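Local coordinates for glycosyl hydrolase family 2, TIM barrel domain protein (PDB 6ED2), which probably hydrolyses beta-glucuronides, releasing glucuronic acid, as a gut bacterial beta-glucuronidase of glycosyl hydrolase family 2, at residues 230-244 with 272-284. Residues are numbered along the deposited sequence; the frame is centred on the assembly and turned at random.
Sequences VSTNGPHPVTVELYD and AYLYDLVIRIHEG
Asp244 OD1 lies in plane at the edge of the Tyr273 ring, accepting a hydrogen bond from its OH at 2.6 Å on the syn side, 19° out of the carboxylate plane. Over one face of the Tyr275 ring sits Tyr273 CE2, and Tyr243 O lies at that ring's edge. At the far end, Glu283 CB sits over one face of the His236 ring, toward its rim, in a CH-pi contact, 4.2 Å from the centroid, while His236 ND1 is hydrogen-bonded to Glu208. The His282 ring presents its edge to Thr239 OG1, with NE2 and OG1 in a weak 3.4 Å hydrogen bond.

These rings lie toward the two ends of an antiparallel pairing, 238-244 with 275-283, the central strands of a four-stranded sheet in the immunoglobulin-like beta-sandwich domain of family 2. Thr239-Arg280, Glu241-Val278 and Tyr243-Asp276 are the hydrogen-bonded pairs, and Arg280 N to Thr239 O is nearly straight, at 173°. The alternate residues turn into the sandwich: Val240 CG1 packs tightly on Leu277 CD1 at 3.5 Å, and from strand 223-232 Val230 CG1 touches Ile279 CG2 at 3.9 Å.

Thr239, Glu241, Val278 and Arg280 lie on the other face. Thr239 and Glu241 belong to a magnesium site; Glu241 OE2 also forms a salt bridge with Arg248, and Arg280 NE with Glu290. Glu241 OE1 stays 5.0 Å from Arg280 NE, too far for direct pairing.

With CG opposite its backbone N (chi1 -173°), Asp244 reaches over to segment 272-284. A leucine here would probably leave the Tyr273 hydroxyl without its acceptor and break the water bridge to Tyr275. That bridge uses the second carboxylate oxygen: one water donates to Asp244 OD2 at 2.9 Å and hydrogen-bonds Tyr275 OH, which is also hydrogen-bonded to Arg265 N.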
loop_
_atom_site.group_PDB
_atom_site.type_symbol
_atom_site.label_atom_id
_atom_site.label_comp_id
_atom_site.label_asym_id
_atom_site.label_seq_id
_atom_site.Cartn_x
_atom_site.Cartn_y
_atom_site.Cartn_z
ATOM N N VAL A 230 14.237 -52.554 -13.299
ATOM C CA VAL A 230 14.806 -51.700 -14.333
ATOM C C VAL A 230 14.234 -52.133 -15.678
ATOM O O VAL A 230 14.232 -53.324 -15.996
ATOM C CB VAL A 230 16.347 -51.789 -14.364
ATOM C CG1 VAL A 230 16.906 -50.930 -15.521
ATOM C CG2 VAL A 230 16.922 -51.384 -13.039
ATOM N N SER A 231 13.790 -51.173 -16.480
ATOM C CA SER A 231 13.339 -51.430 -17.838
ATOM C C SER A 231 14.349 -50.856 -18.829
ATOM O O SER A 231 14.604 -49.648 -18.826
ATOM C CB SER A 231 11.955 -50.815 -18.068
ATOM O OG SER A 231 11.013 -51.378 -17.168
ATOM N N THR A 232 14.914 -51.715 -19.678
ATOM C CA THR A 232 15.733 -51.293 -20.802
ATOM C C THR A 232 15.044 -51.689 -22.097
ATOM O O THR A 232 14.131 -52.517 -22.096
ATOM C CB THR A 232 17.135 -51.905 -20.757
ATOM O OG1 THR A 232 17.132 -53.183 -21.409
ATOM C CG2 THR A 232 17.595 -52.059 -19.343
ATOM N N ASN A 233 15.466 -51.065 -23.204
ATOM C CA ASN A 233 14.990 -51.422 -24.538
ATOM C C ASN A 233 15.881 -52.460 -25.227
ATOM O O ASN A 233 15.896 -52.527 -26.460
ATOM C CB ASN A 233 14.873 -50.174 -25.422
ATOM C CG ASN A 233 16.235 -49.506 -25.681
ATOM O OD1 ASN A 233 17.258 -49.915 -25.126
ATOM N ND2 ASN A 233 16.239 -48.459 -26.502
ATOM N N GLY A 234 16.639 -53.253 -24.467
ATOM C CA GLY A 234 17.478 -54.262 -25.070
ATOM C C GLY A 234 17.799 -55.444 -24.163
ATOM O O GLY A 234 17.334 -55.530 -23.029
ATOM N N PRO A 235 18.616 -56.377 -24.667
ATOM C CA PRO A 235 18.826 -57.653 -23.972
ATOM C C PRO A 235 20.015 -57.729 -23.035
ATOM O O PRO A 235 20.170 -58.757 -22.357
ATOM C CB PRO A 235 19.032 -58.621 -25.149
ATOM C CG PRO A 235 19.796 -57.773 -26.145
ATOM C CD PRO A 235 19.140 -56.405 -26.049
ATOM N N HIS A 236 20.855 -56.686 -22.964
ATOM C CA HIS A 236 22.111 -56.817 -22.247
ATOM C C HIS A 236 21.929 -56.641 -20.746
ATOM O O HIS A 236 21.032 -55.925 -20.298
ATOM C CB HIS A 236 23.130 -55.818 -22.800
ATOM C CG HIS A 236 23.674 -56.247 -24.120
ATOM N ND1 HIS A 236 23.220 -55.733 -25.314
ATOM C CD2 HIS A 236 24.546 -57.233 -24.440
ATOM C CE1 HIS A 236 23.828 -56.348 -26.314
ATOM N NE2 HIS A 236 24.637 -57.264 -25.810
ATOM N N PRO A 237 22.774 -57.295 -19.960
ATOM C CA PRO A 237 22.555 -57.373 -18.512
ATOM C C PRO A 237 22.645 -56.030 -17.806
ATOM O O PRO A 237 23.309 -55.089 -18.257
ATOM C CB PRO A 237 23.682 -58.304 -18.038
ATOM C CG PRO A 237 24.719 -58.225 -19.127
ATOM C CD PRO A 237 23.925 -58.106 -20.392
ATOM N N VAL A 238 22.010 -55.991 -16.631
ATOM C CA VAL A 238 21.853 -54.794 -15.817
ATOM C C VAL A 238 22.483 -55.037 -14.459
ATOM O O VAL A 238 22.320 -56.117 -13.881
ATOM C CB VAL A 238 20.363 -54.418 -15.653
ATOM C CG1 VAL A 238 20.171 -53.457 -14.472
ATOM C CG2 VAL A 238 19.830 -53.805 -16.935
ATOM N N THR A 239 23.204 -54.040 -13.946
ATOM C CA THR A 239 23.601 -54.027 -12.546
ATOM C C THR A 239 23.112 -52.734 -11.913
ATOM O O THR A 239 22.934 -51.718 -12.588
ATOM C CB THR A 239 25.119 -54.147 -12.355
ATOM O OG1 THR A 239 25.725 -52.901 -12.693
ATOM C CG2 THR A 239 25.698 -55.225 -13.252
ATOM N N VAL A 240 22.865 -52.789 -10.616
ATOM C CA VAL A 240 22.382 -51.652 -9.853
ATOM C C VAL A 240 23.224 -51.563 -8.591
ATOM O O VAL A 240 23.450 -52.575 -7.923
ATOM C CB VAL A 240 20.890 -51.789 -9.499
ATOM C CG1 VAL A 240 20.412 -50.553 -8.775
ATOM C CG2 VAL A 240 20.057 -52.039 -10.747
ATOM N N GLU A 241 23.694 -50.365 -8.274
ATOM C CA GLU A 241 24.538 -50.143 -7.116
ATOM C C GLU A 241 24.002 -48.955 -6.342
ATOM O O GLU A 241 23.400 -48.042 -6.912
ATOM C CB GLU A 241 25.997 -49.873 -7.519
ATOM C CG GLU A 241 26.661 -51.005 -8.277
ATOM C CD GLU A 241 27.948 -50.559 -8.942
ATOM O OE1 GLU A 241 27.871 -49.840 -9.962
ATOM O OE2 GLU A 241 29.032 -50.906 -8.437
ATOM N N LEU A 242 24.238 -48.965 -5.036
ATOM C CA LEU A 242 23.807 -47.884 -4.165
ATOM C C LEU A 242 25.024 -47.378 -3.410
ATOM O O LEU A 242 25.718 -48.166 -2.756
ATOM C CB LEU A 242 22.721 -48.356 -3.201
ATOM C CG LEU A 242 21.886 -47.235 -2.599
ATOM C CD1 LEU A 242 21.102 -46.512 -3.684
ATOM C CD2 LEU A 242 20.965 -47.811 -1.525
ATOM N N TYR A 243 25.288 -46.073 -3.510
ATOM C CA TYR A 243 26.445 -45.456 -2.877
ATOM C C TYR A 243 26.013 -44.484 -1.792
ATOM O O TYR A 243 25.069 -43.707 -1.976
ATOM C CB TYR A 243 27.313 -44.717 -3.899
ATOM C CG TYR A 243 28.142 -45.650 -4.737
ATOM C CD1 TYR A 243 27.615 -46.223 -5.883
ATOM C CD2 TYR A 243 29.443 -45.980 -4.371
ATOM C CE1 TYR A 243 28.357 -47.068 -6.658
ATOM C CE2 TYR A 243 30.198 -46.851 -5.145
ATOM C CZ TYR A 243 29.644 -47.389 -6.288
ATOM O OH TYR A 243 30.356 -48.249 -7.089
ATOM N N ASP A 244 26.707 -44.548 -0.666
ATOM C CA ASP A 244 26.658 -43.528 0.376
ATOM C C ASP A 244 27.981 -42.774 0.296
ATOM O O ASP A 244 28.993 -43.228 0.836
ATOM C CB ASP A 244 26.463 -44.156 1.748
ATOM C CG ASP A 244 26.248 -43.123 2.830
ATOM O OD1 ASP A 244 26.121 -41.933 2.476
ATOM O OD2 ASP A 244 26.206 -43.501 4.023
ATOM N N ALA A 272 16.110 -35.224 5.660
ATOM C CA ALA A 272 16.273 -36.058 4.486
ATOM C C ALA A 272 17.625 -36.754 4.515
ATOM O O ALA A 272 18.589 -36.255 5.094
ATOM C CB ALA A 272 16.148 -35.223 3.216
ATOM N N TYR A 273 17.679 -37.930 3.902
ATOM C CA TYR A 273 18.944 -38.558 3.567
ATOM C C TYR A 273 18.790 -39.247 2.228
ATOM O O TYR A 273 17.853 -40.023 2.033
ATOM C CB TYR A 273 19.393 -39.560 4.629
ATOM C CG TYR A 273 20.865 -39.841 4.535
ATOM C CD1 TYR A 273 21.779 -39.041 5.209
ATOM C CD2 TYR A 273 21.353 -40.879 3.741
ATOM C CE1 TYR A 273 23.131 -39.276 5.122
ATOM C CE2 TYR A 273 22.715 -41.120 3.643
ATOM C CZ TYR A 273 23.598 -40.315 4.344
ATOM O OH TYR A 273 24.957 -40.540 4.279
ATOM N N LEU A 274 19.702 -38.962 1.309
ATOM C CA LEU A 274 19.641 -39.479 -0.048
ATOM C C LEU A 274 20.861 -40.351 -0.311
ATOM O O LEU A 274 21.955 -40.079 0.200
ATOM C CB LEU A 274 19.565 -38.331 -1.074
ATOM C CG LEU A 274 18.269 -37.504 -1.000
ATOM C CD1 LEU A 274 18.284 -36.346 -1.989
ATOM C CD2 LEU A 274 17.025 -38.393 -1.223
ATOM N N TYR A 275 20.654 -41.422 -1.071
ATOM C CA TYR A 275 21.711 -42.301 -1.542
ATOM C C TYR A 275 21.859 -42.133 -3.042
ATOM O O TYR A 275 20.920 -41.751 -3.739
ATOM C CB TYR A 275 21.406 -43.771 -1.236
ATOM C CG TYR A 275 21.593 -44.181 0.205
ATOM C CD1 TYR A 275 22.771 -44.802 0.634
ATOM C CD2 TYR A 275 20.575 -43.994 1.131
ATOM C CE1 TYR A 275 22.929 -45.205 1.965
ATOM C CE2 TYR A 275 20.717 -44.391 2.447
ATOM C CZ TYR A 275 21.895 -44.991 2.864
ATOM O OH TYR A 275 22.013 -45.375 4.181
ATOM N N ASP A 276 23.032 -42.461 -3.549
ATOM C CA ASP A 276 23.300 -42.340 -4.975
ATOM C C ASP A 276 23.065 -43.692 -5.635
ATOM O O ASP A 276 23.640 -44.704 -5.215
ATOM C CB ASP A 276 24.720 -41.839 -5.223
ATOM C CG ASP A 276 24.917 -40.412 -4.747
ATOM O OD1 ASP A 276 24.189 -39.523 -5.228
ATOM O OD2 ASP A 276 25.777 -40.183 -3.876
ATOM N N LEU A 277 22.212 -43.702 -6.651
ATOM C CA LEU A 277 21.840 -44.913 -7.358
ATOM C C LEU A 277 22.561 -44.938 -8.697
ATOM O O LEU A 277 22.526 -43.951 -9.440
ATOM C CB LEU A 277 20.320 -44.964 -7.558
ATOM C CG LEU A 277 19.698 -46.211 -8.196
ATOM C CD1 LEU A 277 19.909 -47.431 -7.309
ATOM C CD2 LEU A 277 18.225 -45.995 -8.416
ATOM N N VAL A 278 23.214 -46.058 -9.002
ATOM C CA VAL A 278 23.937 -46.237 -10.258
ATOM C C VAL A 278 23.353 -47.443 -10.979
ATOM O O VAL A 278 23.489 -48.579 -10.510
ATOM C CB VAL A 278 25.441 -46.423 -10.028
ATOM C CG1 VAL A 278 26.175 -46.594 -11.360
ATOM C CG2 VAL A 278 25.991 -45.263 -9.236
ATOM N N ILE A 279 22.736 -47.211 -12.135
ATOM C CA ILE A 279 22.184 -48.279 -12.959
ATOM C C ILE A 279 22.993 -48.376 -14.242
ATOM O O ILE A 279 23.079 -47.402 -14.998
ATOM C CB ILE A 279 20.701 -48.044 -13.296
ATOM C CG1 ILE A 279 19.867 -47.735 -12.052
ATOM C CG2 ILE A 279 20.151 -49.245 -14.068
ATOM C CD1 ILE A 279 18.487 -47.217 -12.405
ATOM N N ARG A 280 23.521 -49.568 -14.530
ATOM C CA ARG A 280 24.376 -49.753 -15.696
ATOM C C ARG A 280 23.923 -50.938 -16.539
ATOM O O ARG A 280 23.488 -51.965 -16.010
ATOM C CB ARG A 280 25.842 -49.948 -15.262
ATOM C CG ARG A 280 26.478 -48.694 -14.706
ATOM C CD ARG A 280 27.960 -48.889 -14.459
ATOM N NE ARG A 280 28.650 -47.604 -14.420
ATOM C CZ ARG A 280 29.965 -47.453 -14.542
ATOM N NH1 ARG A 280 30.753 -48.513 -14.707
ATOM N NH2 ARG A 280 30.494 -46.239 -14.504
ATOM N N ILE A 281 24.028 -50.781 -17.856
ATOM C CA ILE A 281 23.926 -51.877 -18.811
ATOM C C ILE A 281 25.331 -52.219 -19.287
ATOM O O ILE A 281 26.134 -51.317 -19.564
ATOM C CB ILE A 281 23.020 -51.501 -19.998
ATOM C CG1 ILE A 281 21.641 -51.045 -19.513
ATOM C CG2 ILE A 281 22.909 -52.675 -20.996
ATOM C CD1 ILE A 281 20.769 -50.469 -20.624
ATOM N N HIS A 282 25.642 -53.517 -19.382
ATOM C CA HIS A 282 26.956 -53.988 -19.812
ATOM C C HIS A 282 26.848 -54.898 -21.025
ATOM O O HIS A 282 25.924 -55.715 -21.123
ATOM C CB HIS A 282 27.672 -54.755 -18.710
ATOM C CG HIS A 282 27.836 -53.981 -17.444
ATOM N ND1 HIS A 282 28.954 -53.223 -17.174
ATOM C CD2 HIS A 282 27.017 -53.841 -16.376
ATOM C CE1 HIS A 282 28.820 -52.653 -15.990
ATOM N NE2 HIS A 282 27.656 -53.018 -15.482
ATOM N N GLU A 283 27.801 -54.756 -21.940
ATOM C CA GLU A 283 28.051 -55.721 -23.011
ATOM C C GLU A 283 29.469 -56.225 -22.770
ATOM O O GLU A 283 30.444 -55.517 -23.041
ATOM C CB GLU A 283 27.889 -55.098 -24.394
ATOM C CG GLU A 283 28.272 -56.032 -25.554
ATOM C CD GLU A 283 27.549 -55.695 -26.858
ATOM O OE1 GLU A 283 27.207 -54.508 -27.071
ATOM O OE2 GLU A 283 27.316 -56.622 -27.673
ATOM N N GLY A 284 29.582 -57.426 -22.227
ATOM C CA GLY A 284 30.879 -57.902 -21.794
ATOM C C GLY A 284 31.375 -57.055 -20.644
ATOM O O GLY A 284 30.697 -56.878 -19.629
HETATM O O HOH W 1 24.865 -45.852 5.129
#